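Local coordinates for dual specificity protein phosphatase 14 (Homo sapiens, PDB 2WGP), which removes phosphate from tyrosine, serine and threonine residues of proteins, inactivating the MAP kinases ERK, JNK and p38 and dampening T-cell receptor signalling, at residues 83-88 / 117-122; 124-129 / 155-160; 135-140 / 182-187. All coordinates share one frame; numbering follows the deposited sequence.

How the contacts relate
From the N terminus, the chain passes strand 71-74 and enters the loop of contact 1, where helix 116-129 later comes back to pack on 83-88; this closes a loop holding helix 89-101 and strand 106-109. Contact 2 opens at 124-129, further along the same helix and after contact 1 is complete, and closes at 155-160 on helix 151-165. Contact 3 starts inside that second loop, at 135-140, and closes at 182-187, so contacts 2 and 3 cross. Gln156 links the first two through Gly86 N and Ala83 O. Leu125 packs on Trp139 and Val140, joining contacts 2 and 3. Together they tie the helices on one side of the central sheet to the C-terminal helix.

Contact 1. Residues 83-88 / 117-122; sequences APIGLY and SATLCI
Ile85 meets Thr119 and Leu120 in a small, buried apolar contact between the loop that follows strand 71-74 and the early turns of helix 116-129, the helix that comes just after the catalytic cysteine in this phosphatase fold. The segments are joined through side chains: the nearest CA atoms, those of Tyr88 and Leu120, stay 7.7 Å apart, and 176 Å² of surface is buried in all. Ile85 reaches across because CG1 stands anti to its backbone N (chi1 -170°) and the chain continues extended, carrying CD1 to the helix. There Ile85 CD1 lies 3.9 Å from Thr119 CB and 4.0 Å from Thr119 CG2, so the methyl rests on the carbon side of the threonine. One bond back, Ile85 CG1 is 3.9 Å from Leu120 CD2. That same leucine methyl also meets the base of Tyr88, with Leu120 CD2 at 4.1 Å from Tyr88 CB, while the phenol ring leads away from the helix. The Thr119 hydroxyl is engaged elsewhere: OG1 lies beside the backbone N (chi1 -61°) and hydrogen-bonds to Ser115 O, just ahead of the helix. Phe153 of helix 151-165 touches both Ile85 and Thr119, extending the apolar cluster, and Gln156 holds the loop backbone at Gly86 N and Ala83 O. Leu120 is about 7 Å, side chain to side chain, from Cys110, which forms the phosphocysteine intermediate. With aliphatic carbons meeting and the Thr119 hydroxyl turned back to Ser115 O, cohesion across this contact rests on dispersion and exclusion of water.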
loop_
_atom_site.group_PDB
_atom_site.type_symbol
_atom_site.label_atom_id
_atom_site.label_comp_id
_atom_site.label_asym_id
_atom_site.label_seq_id
_atom_site.Cartn_x
_atom_site.Cartn_y
_atom_site.Cartn_z
ATOM N N ALA A 83 14.112 4.918 4.330
ATOM C CA ALA A 83 15.396 4.714 4.998
ATOM C C ALA A 83 15.266 5.336 6.388
ATOM O O ALA A 83 14.879 6.525 6.514
ATOM C CB ALA A 83 16.538 5.363 4.232
ATOM N N PRO A 84 15.593 4.558 7.438
ATOM C CA PRO A 84 15.397 5.016 8.824
ATOM C C PRO A 84 16.551 5.890 9.311
ATOM O O PRO A 84 17.226 5.570 10.315
ATOM C CB PRO A 84 15.324 3.693 9.611
ATOM C CG PRO A 84 16.255 2.815 8.874
ATOM C CD PRO A 84 16.099 3.167 7.408
ATOM N N ILE A 85 16.741 7.007 8.611
ATOM C CA ILE A 85 17.801 7.972 8.902
ATOM C C ILE A 85 17.747 8.516 10.348
ATOM O O ILE A 85 18.788 8.802 10.960
ATOM C CB ILE A 85 17.784 9.124 7.872
ATOM C CG1 ILE A 85 19.023 10.015 8.006
ATOM C CG2 ILE A 85 16.519 9.994 8.026
ATOM C CD1 ILE A 85 19.278 10.874 6.771
ATOM N N GLY A 86 16.545 8.628 10.893
ATOM C CA GLY A 86 16.347 9.058 12.259
ATOM C C GLY A 86 17.103 8.270 13.320
ATOM O O GLY A 86 17.398 8.799 14.400
ATOM N N LEU A 87 17.414 7.008 13.019
ATOM C CA LEU A 87 18.169 6.161 13.928
ATOM C C LEU A 87 19.606 6.668 14.091
ATOM O O LEU A 87 20.325 6.215 14.976
ATOM C CB LEU A 87 18.167 4.698 13.433
ATOM C CG LEU A 87 16.857 3.894 13.465
ATOM C CD1 LEU A 87 17.008 2.476 12.864
ATOM C CD2 LEU A 87 16.304 3.785 14.887
ATOM N N TYR A 88 20.028 7.575 13.216
ATOM C CA TYR A 88 21.350 8.185 13.281
ATOM C C TYR A 88 21.333 9.636 13.777
ATOM O O TYR A 88 22.381 10.276 13.858
ATOM C CB TYR A 88 22.027 8.104 11.921
ATOM C CG TYR A 88 22.333 6.678 11.470
ATOM C CD1 TYR A 88 23.503 6.031 11.881
ATOM C CD2 TYR A 88 21.458 5.981 10.656
ATOM C CE1 TYR A 88 23.809 4.735 11.463
ATOM C CE2 TYR A 88 21.761 4.668 10.230
ATOM C CZ TYR A 88 22.935 4.056 10.653
ATOM O OH TYR A 88 23.253 2.763 10.262
ATOM N N SER A 117 22.729 14.161 3.905
ATOM C CA SER A 117 23.602 14.999 4.742
ATOM C C SER A 117 22.868 16.190 5.358
ATOM O O SER A 117 23.046 16.486 6.556
ATOM C CB SER A 117 24.872 15.422 4.005
ATOM O OG SER A 117 24.610 16.242 2.887
ATOM N N ALA A 118 22.050 16.864 4.560
ATOM C CA ALA A 118 21.265 18.014 5.043
ATOM C C ALA A 118 20.382 17.597 6.192
ATOM O O ALA A 118 20.226 18.348 7.162
ATOM C CB ALA A 118 20.384 18.587 3.901
ATOM N N THR A 119 19.790 16.402 6.094
ATOM C CA THR A 119 18.847 15.928 7.129
ATOM C C THR A 119 19.578 15.756 8.472
ATOM O O THR A 119 19.094 16.177 9.521
ATOM C CB THR A 119 18.155 14.617 6.724
ATOM O OG1 THR A 119 17.398 14.834 5.505
ATOM C CG2 THR A 119 17.242 14.115 7.875
ATOM N N LEU A 120 20.754 15.138 8.414
ATOM C CA LEU A 120 21.567 14.932 9.599
ATOM C C LEU A 120 22.072 16.241 10.200
ATOM O O LEU A 120 22.093 16.386 11.437
ATOM C CB LEU A 120 22.732 14.000 9.269
ATOM C CG LEU A 120 22.355 12.553 8.901
ATOM C CD1 LEU A 120 23.575 11.832 8.357
ATOM C CD2 LEU A 120 21.704 11.810 10.111
ATOM N N CYS A 121 22.462 17.196 9.350
ATOM C CA CYS A 121 22.850 18.540 9.822
ATOM C C CYS A 121 21.686 19.268 10.495
ATOM O O CYS A 121 21.877 19.887 11.546
ATOM C CB CYS A 121 23.437 19.386 8.687
ATOM S SG CYS A 121 24.989 18.798 8.072
ATOM N N ILE A 122 20.489 19.174 9.912
ATOM C CA ILE A 122 19.301 19.795 10.512
ATOM C C ILE A 122 19.019 19.204 11.902
ATOM O O ILE A 122 18.709 19.941 12.859
ATOM C CB ILE A 122 18.042 19.672 9.588
ATOM C CG1 ILE A 122 18.193 20.567 8.350
ATOM C CG2 ILE A 122 16.779 20.058 10.339
ATOM C CD1 ILE A 122 17.217 20.218 7.164
#

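Contact 2. Residues 124-129 / 155-160; sequences YLMKFH and RQLIDY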
loop_
_atom_site.group_PDB
_atom_site.type_symbol
_atom_site.label_atom_id
_atom_site.label_comp_id
_atom_site.label_asym_id
_atom_site.label_seq_id
_atom_site.Cartn_x
_atom_site.Cartn_y
_atom_site.Cartn_z
ATOM N N TYR A 124 21.215 17.820 13.953
ATOM C CA TYR A 124 22.288 18.341 14.817
ATOM C C TYR A 124 22.013 19.771 15.317
ATOM O O TYR A 124 22.144 20.060 16.512
ATOM C CB TYR A 124 23.653 18.295 14.088
ATOM C CG TYR A 124 24.715 19.101 14.782
ATOM C CD1 TYR A 124 25.361 18.605 15.929
ATOM C CD2 TYR A 124 25.043 20.390 14.337
ATOM C CE1 TYR A 124 26.315 19.348 16.590
ATOM C CE2 TYR A 124 25.984 21.163 15.014
ATOM C CZ TYR A 124 26.621 20.638 16.130
ATOM O OH TYR A 124 27.571 21.380 16.775
ATOM N N LEU A 125 21.629 20.650 14.405
ATOM C CA LEU A 125 21.283 22.036 14.751
ATOM C C LEU A 125 20.147 22.129 15.783
ATOM O O LEU A 125 20.221 22.926 16.712
ATOM C CB LEU A 125 20.917 22.830 13.497
ATOM C CG LEU A 125 22.035 23.177 12.498
ATOM C CD1 LEU A 125 21.424 23.942 11.299
ATOM C CD2 LEU A 125 23.167 23.991 13.153
ATOM N N MET A 126 19.116 21.302 15.639
ATOM C CA MET A 126 18.050 21.258 16.618
ATOM C C MET A 126 18.540 20.791 17.989
ATOM O O MET A 126 18.211 21.415 19.015
ATOM C CB MET A 126 16.910 20.355 16.168
ATOM C CG MET A 126 16.059 20.930 15.021
ATOM S SD MET A 126 14.520 20.062 14.818
ATOM C CE MET A 126 15.086 18.512 14.066
ATOM N N LYS A 127 19.327 19.716 18.005
ATOM C CA LYS A 127 19.768 19.125 19.258
ATOM C C LYS A 127 20.795 19.973 19.994
ATOM O O LYS A 127 20.704 20.119 21.212
ATOM C CB LYS A 127 20.321 17.716 19.056
ATOM C CG LYS A 127 20.619 16.995 20.402
ATOM C CD LYS A 127 21.141 15.591 20.215
ATOM C CE LYS A 127 21.386 14.944 21.587
ATOM N NZ LYS A 127 21.563 13.486 21.466
ATOM N N PHE A 128 21.766 20.527 19.275
ATOM C CA PHE A 128 22.878 21.215 19.939
ATOM C C PHE A 128 22.916 22.737 19.782
ATOM O O PHE A 128 23.700 23.387 20.465
ATOM C CB PHE A 128 24.208 20.590 19.502
ATOM C CG PHE A 128 24.462 19.261 20.129
ATOM C CD1 PHE A 128 24.827 19.175 21.480
ATOM C CD2 PHE A 128 24.321 18.089 19.391
ATOM C CE1 PHE A 128 25.048 17.958 22.070
ATOM C CE2 PHE A 128 24.552 16.881 19.967
ATOM C CZ PHE A 128 24.917 16.806 21.316
ATOM N N HIS A 129 22.065 23.304 18.919
ATOM C CA HIS A 129 21.963 24.753 18.780
ATOM C C HIS A 129 20.596 25.332 19.190
ATOM O O HIS A 129 20.336 26.502 18.974
ATOM C CB HIS A 129 22.393 25.164 17.371
ATOM C CG HIS A 129 23.858 25.020 17.160
ATOM N ND1 HIS A 129 24.731 26.075 17.308
ATOM C CD2 HIS A 129 24.622 23.930 16.918
ATOM C CE1 HIS A 129 25.969 25.650 17.122
ATOM N NE2 HIS A 129 25.930 24.351 16.887
ATOM N N ARG A 155 9.217 13.619 7.591
ATOM C CA ARG A 155 8.410 12.946 8.641
ATOM C C ARG A 155 9.275 12.625 9.867
ATOM O O ARG A 155 8.890 12.883 11.000
ATOM C CB ARG A 155 7.745 11.663 8.134
ATOM C CG ARG A 155 6.669 11.884 7.105
ATOM C CD ARG A 155 5.840 10.614 6.854
ATOM N NE ARG A 155 6.582 9.529 6.197
ATOM C CZ ARG A 155 6.747 9.365 4.876
ATOM N NH1 ARG A 155 6.245 10.232 3.997
ATOM N NH2 ARG A 155 7.438 8.318 4.439
ATOM N N GLN A 156 10.479 12.137 9.615
ATOM C CA GLN A 156 11.361 11.719 10.696
ATOM C C GLN A 156 11.911 12.917 11.457
ATOM O O GLN A 156 11.976 12.893 12.691
ATOM C CB GLN A 156 12.472 10.813 10.149
ATOM C CG GLN A 156 11.957 9.486 9.582
ATOM C CD GLN A 156 13.049 8.593 9.028
ATOM O OE1 GLN A 156 14.022 8.287 9.728
ATOM N NE2 GLN A 156 12.877 8.122 7.777
ATOM N N LEU A 157 12.296 13.978 10.734
ATOM C CA LEU A 157 12.729 15.234 11.377
ATOM C C LEU A 157 11.645 15.859 12.256
ATOM O O LEU A 157 11.942 16.401 13.326
ATOM C CB LEU A 157 13.148 16.266 10.317
ATOM C CG LEU A 157 14.517 16.045 9.680
ATOM C CD1 LEU A 157 14.676 16.934 8.482
ATOM C CD2 LEU A 157 15.654 16.221 10.697
ATOM N N ILE A 158 10.401 15.801 11.784
ATOM C CA ILE A 158 9.249 16.368 12.502
ATOM C C ILE A 158 9.018 15.618 13.813
ATOM O O ILE A 158 8.779 16.233 14.845
ATOM C CB ILE A 158 7.953 16.381 11.652
ATOM C CG1 ILE A 158 8.035 17.462 10.569
ATOM C CG2 ILE A 158 6.712 16.637 12.565
ATOM C CD1 ILE A 158 7.022 17.306 9.376
ATOM N N ASP A 159 9.100 14.287 13.760
ATOM C CA ASP A 159 9.025 13.469 14.977
ATOM C C ASP A 159 10.144 13.825 15.950
ATOM O O ASP A 159 9.886 14.000 17.129
ATOM C CB ASP A 159 9.038 11.955 14.657
ATOM C CG ASP A 159 8.675 11.108 15.876
ATOM O OD1 ASP A 159 9.539 10.929 16.752
ATOM O OD2 ASP A 159 7.520 10.642 15.976
ATOM N N TYR A 160 11.373 13.946 15.451
ATOM C CA TYR A 160 12.538 14.275 16.287
ATOM C C TYR A 160 12.406 15.661 16.913
ATOM O O TYR A 160 12.692 15.838 18.098
ATOM C CB TYR A 160 13.811 14.203 15.460
ATOM C CG TYR A 160 15.115 14.280 16.233
ATOM C CD1 TYR A 160 15.404 13.368 17.265
ATOM C CD2 TYR A 160 16.086 15.227 15.894
ATOM C CE1 TYR A 160 16.611 13.399 17.932
ATOM C CE2 TYR A 160 17.287 15.290 16.578
ATOM C CZ TYR A 160 17.545 14.368 17.588
ATOM O OH TYR A 160 18.750 14.430 18.212
#
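Met126 CE touches two residues of helix 151-165: it is 3.9 Å from Tyr160 CD2, at the ring edge and near the ring plane, and 4.1 Å from Leu157 CD2. The Met126 chain bends at its last torsion (chi3 -74°), which turns the methyl onto these partners, and it also comes 3.9 Å from Leu157 O. The methionine and tyrosine side chains run alongside one another, pointing opposite ways. At the end of the ring, Tyr160 OH lies against the aliphatic part of Lys127, 3.3 Å from Lys127 CD.

The second shell fixes both polar ends. Asp90 OD2 accepts a hydrogen bond from Tyr160 OH and forms a salt bridge with Lys127 NZ, which has a second salt bridge to Asp94; Asp90 thus ties both polar ends to helix 89-101. Phe89 meets the Tyr160 ring, and Leu133 covers Met126 from helix 133-143. Across the subunit boundary, Tyr177 of a second subunit packs on Tyr160.

The short axes run nearly parallel, 12° apart, with a closest approach of 11.4 Å, so long side chains bridge the gap. Such packing belongs to the helical layer beside the central sheet in the dual specificity phosphatase fold.

Contact 3. Residues 135-140 / 182-187; sequences EAYNWV and DVYEKE
Tyr137 and Glu187 approach from opposite directions and meet almost flat, the phenol ring and carboxylate planes only 8° apart, where the C-terminal helix 182-188 packs on helix 133-143 of the phosphatase fold. The helix segments are splayed by 54°, and their axes come no closer than 12.7 Å. That spacing is spanned chiefly by Tyr137, whose CG stands anti to the backbone N (chi1 176°) and sends the ring outward to the second helix. Its hydroxyl donates to Glu187 OE1 over a short 2.5 Å, and OE1 receives it on its syn lone pair, the side of the other carboxylate oxygen. Because OE1 also lies in the plane of the ring, at its edge, the bond continues the ring plane into the carboxylate. Glu187 reaches this position with its chain extended beyond CG, and its second oxygen, OE2, has a salt bridge to Arg148. That charge would probably help keep the carboxylate ionised.

Next to the hydroxyl end of the ring, Tyr137 CE2 rests 3.9 Å from Val183 CG2, the valine and the tyrosine passing each other with opposite headings. Tyr184 approaches differently. Its CE1 is 3.7 Å from Tyr137 OH, which lies at the Tyr184 ring edge and in its plane; the Tyr184 carbon, by contrast, stands obliquely to the Tyr137 ring. The far end of Tyr184 is held by helix 151-165 and the loop before it, its OH hydrogen-bonding with Trp154 NE1 and Pro149 O, while Arg148 makes a cation-pi contact with its ring. Leu87 of a neighbouring subunit also packs on Tyr184. A water lies 2.8 Å from Tyr137 OH and 3.0 Å from Glu187 OE2, bridging the pair, though it has more acceptors in reach than protons to give.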
loop_
_atom_site.group_PDB
_atom_site.type_symbol
_atom_site.label_atom_id
_atom_site.label_comp_id
_atom_site.label_asym_id
_atom_site.label_seq_id
_atom_site.Cartn_x
_atom_site.Cartn_y
_atom_site.Cartn_z
ATOM N N GLU A 135 13.680 26.845 11.692
ATOM C CA GLU A 135 14.911 27.642 11.752
ATOM C C GLU A 135 16.131 26.848 11.271
ATOM O O GLU A 135 16.982 27.394 10.587
ATOM C CB GLU A 135 15.211 28.145 13.172
ATOM C CG GLU A 135 14.251 29.113 13.800
ATOM C CD GLU A 135 14.644 29.461 15.287
ATOM O OE1 GLU A 135 14.409 28.646 16.252
ATOM O OE2 GLU A 135 15.196 30.574 15.483
ATOM N N ALA A 136 16.198 25.571 11.657
ATOM C CA ALA A 136 17.309 24.682 11.314
ATOM C C ALA A 136 17.364 24.457 9.788
ATOM O O ALA A 136 18.417 24.535 9.182
ATOM C CB ALA A 136 17.182 23.329 12.086
ATOM N N TYR A 137 16.203 24.207 9.188
ATOM C CA TYR A 137 16.056 24.170 7.727
ATOM C C TYR A 137 16.521 25.463 7.069
ATOM O O TYR A 137 17.367 25.431 6.168
ATOM C CB TYR A 137 14.600 23.813 7.364
ATOM C CG TYR A 137 14.297 23.840 5.888
ATOM C CD1 TYR A 137 14.839 22.891 5.015
ATOM C CD2 TYR A 137 13.471 24.824 5.371
ATOM C CE1 TYR A 137 14.544 22.944 3.632
ATOM C CE2 TYR A 137 13.162 24.875 4.026
ATOM C CZ TYR A 137 13.688 23.945 3.167
ATOM O OH TYR A 137 13.363 24.037 1.832
ATOM N N ASN A 138 15.986 26.595 7.518
ATOM C CA ASN A 138 16.347 27.899 6.947
ATOM C C ASN A 138 17.842 28.178 7.081
ATOM O O ASN A 138 18.447 28.709 6.156
ATOM C CB ASN A 138 15.563 29.028 7.610
ATOM C CG ASN A 138 14.077 28.978 7.323
ATOM O OD1 ASN A 138 13.627 28.423 6.323
ATOM N ND2 ASN A 138 13.309 29.571 8.211
ATOM N N TRP A 139 18.428 27.784 8.210
ATOM C CA TRP A 139 19.878 27.903 8.466
ATOM C C TRP A 139 20.692 27.181 7.361
ATOM O O TRP A 139 21.526 27.781 6.668
ATOM C CB TRP A 139 20.164 27.297 9.849
ATOM C CG TRP A 139 21.548 27.408 10.408
ATOM C CD1 TRP A 139 22.726 27.359 9.733
ATOM C CD2 TRP A 139 21.888 27.478 11.791
ATOM N NE1 TRP A 139 23.771 27.458 10.592
ATOM C CE2 TRP A 139 23.289 27.546 11.869
ATOM C CE3 TRP A 139 21.138 27.552 12.973
ATOM C CZ2 TRP A 139 23.967 27.661 13.082
ATOM C CZ3 TRP A 139 21.810 27.668 14.178
ATOM C CH2 TRP A 139 23.214 27.712 14.221
ATOM N N VAL A 140 20.429 25.898 7.185
ATOM C CA VAL A 140 21.150 25.110 6.181
ATOM C C VAL A 140 20.838 25.587 4.758
ATOM O O VAL A 140 21.730 25.713 3.931
ATOM C CB VAL A 140 20.843 23.614 6.294
ATOM C CG1 VAL A 140 21.678 22.826 5.255
ATOM C CG2 VAL A 140 21.134 23.094 7.712
ATOM N N ASP A 182 5.103 21.553 4.727
ATOM C CA ASP A 182 4.521 22.850 4.344
ATOM C C ASP A 182 5.506 23.838 3.706
ATOM O O ASP A 182 5.104 24.614 2.837
ATOM C CB ASP A 182 3.698 23.504 5.475
ATOM C CG ASP A 182 4.426 23.604 6.815
ATOM O OD1 ASP A 182 5.666 23.651 6.886
ATOM O OD2 ASP A 182 3.712 23.692 7.835
ATOM N N VAL A 183 6.781 23.798 4.113
ATOM C CA VAL A 183 7.797 24.676 3.521
ATOM C C VAL A 183 7.939 24.499 2.000
ATOM O O VAL A 183 8.148 25.478 1.284
ATOM C CB VAL A 183 9.190 24.565 4.214
ATOM C CG1 VAL A 183 9.143 25.199 5.646
ATOM C CG2 VAL A 183 9.687 23.130 4.266
ATOM N N TYR A 184 7.782 23.280 1.511
ATOM C CA TYR A 184 7.861 23.012 0.069
ATOM C C TYR A 184 6.644 23.584 -0.653
ATOM O O TYR A 184 6.755 24.095 -1.762
ATOM C CB TYR A 184 7.948 21.520 -0.223
ATOM C CG TYR A 184 9.271 20.845 0.121
ATOM C CD1 TYR A 184 10.334 21.547 0.709
ATOM C CD2 TYR A 184 9.446 19.482 -0.133
ATOM C CE1 TYR A 184 11.512 20.910 1.033
ATOM C CE2 TYR A 184 10.599 18.839 0.181
ATOM C CZ TYR A 184 11.647 19.551 0.774
ATOM O OH TYR A 184 12.834 18.917 1.083
ATOM N N GLU A 185 5.477 23.475 -0.028
ATOM C CA GLU A 185 4.259 24.041 -0.622
ATOM C C GLU A 185 4.406 25.568 -0.686
ATOM O O GLU A 185 4.099 26.185 -1.707
ATOM C CB GLU A 185 3.042 23.623 0.200
ATOM C CG GLU A 185 1.728 23.704 -0.532
ATOM C CD GLU A 185 1.111 25.081 -0.477
ATOM O OE1 GLU A 185 1.495 25.842 0.438
ATOM O OE2 GLU A 185 0.225 25.392 -1.318
ATOM N N LYS A 186 4.864 26.166 0.412
ATOM C CA LYS A 186 5.072 27.615 0.478
ATOM C C LYS A 186 6.055 28.112 -0.596
ATOM O O LYS A 186 5.774 29.099 -1.270
ATOM C CB LYS A 186 5.483 28.038 1.892
ATOM C CG LYS A 186 4.356 27.831 2.914
ATOM C CD LYS A 186 4.791 28.039 4.352
ATOM C CE LYS A 186 3.595 28.016 5.279
ATOM N NZ LYS A 186 3.933 28.533 6.629
ATOM N N GLU A 187 7.172 27.416 -0.753
ATOM C CA GLU A 187 8.167 27.707 -1.789
ATOM C C GLU A 187 7.593 27.663 -3.231
ATOM O O GLU A 187 8.014 28.456 -4.076
ATOM C CB GLU A 187 9.364 26.729 -1.682
ATOM C CG GLU A 187 10.288 26.999 -0.461
ATOM C CD GLU A 187 11.270 25.860 -0.171
ATOM O OE1 GLU A 187 11.777 25.778 0.972
ATOM O OE2 GLU A 187 11.525 25.062 -1.103
HETATM O O HOH W 1 13.953 23.300 -0.785
#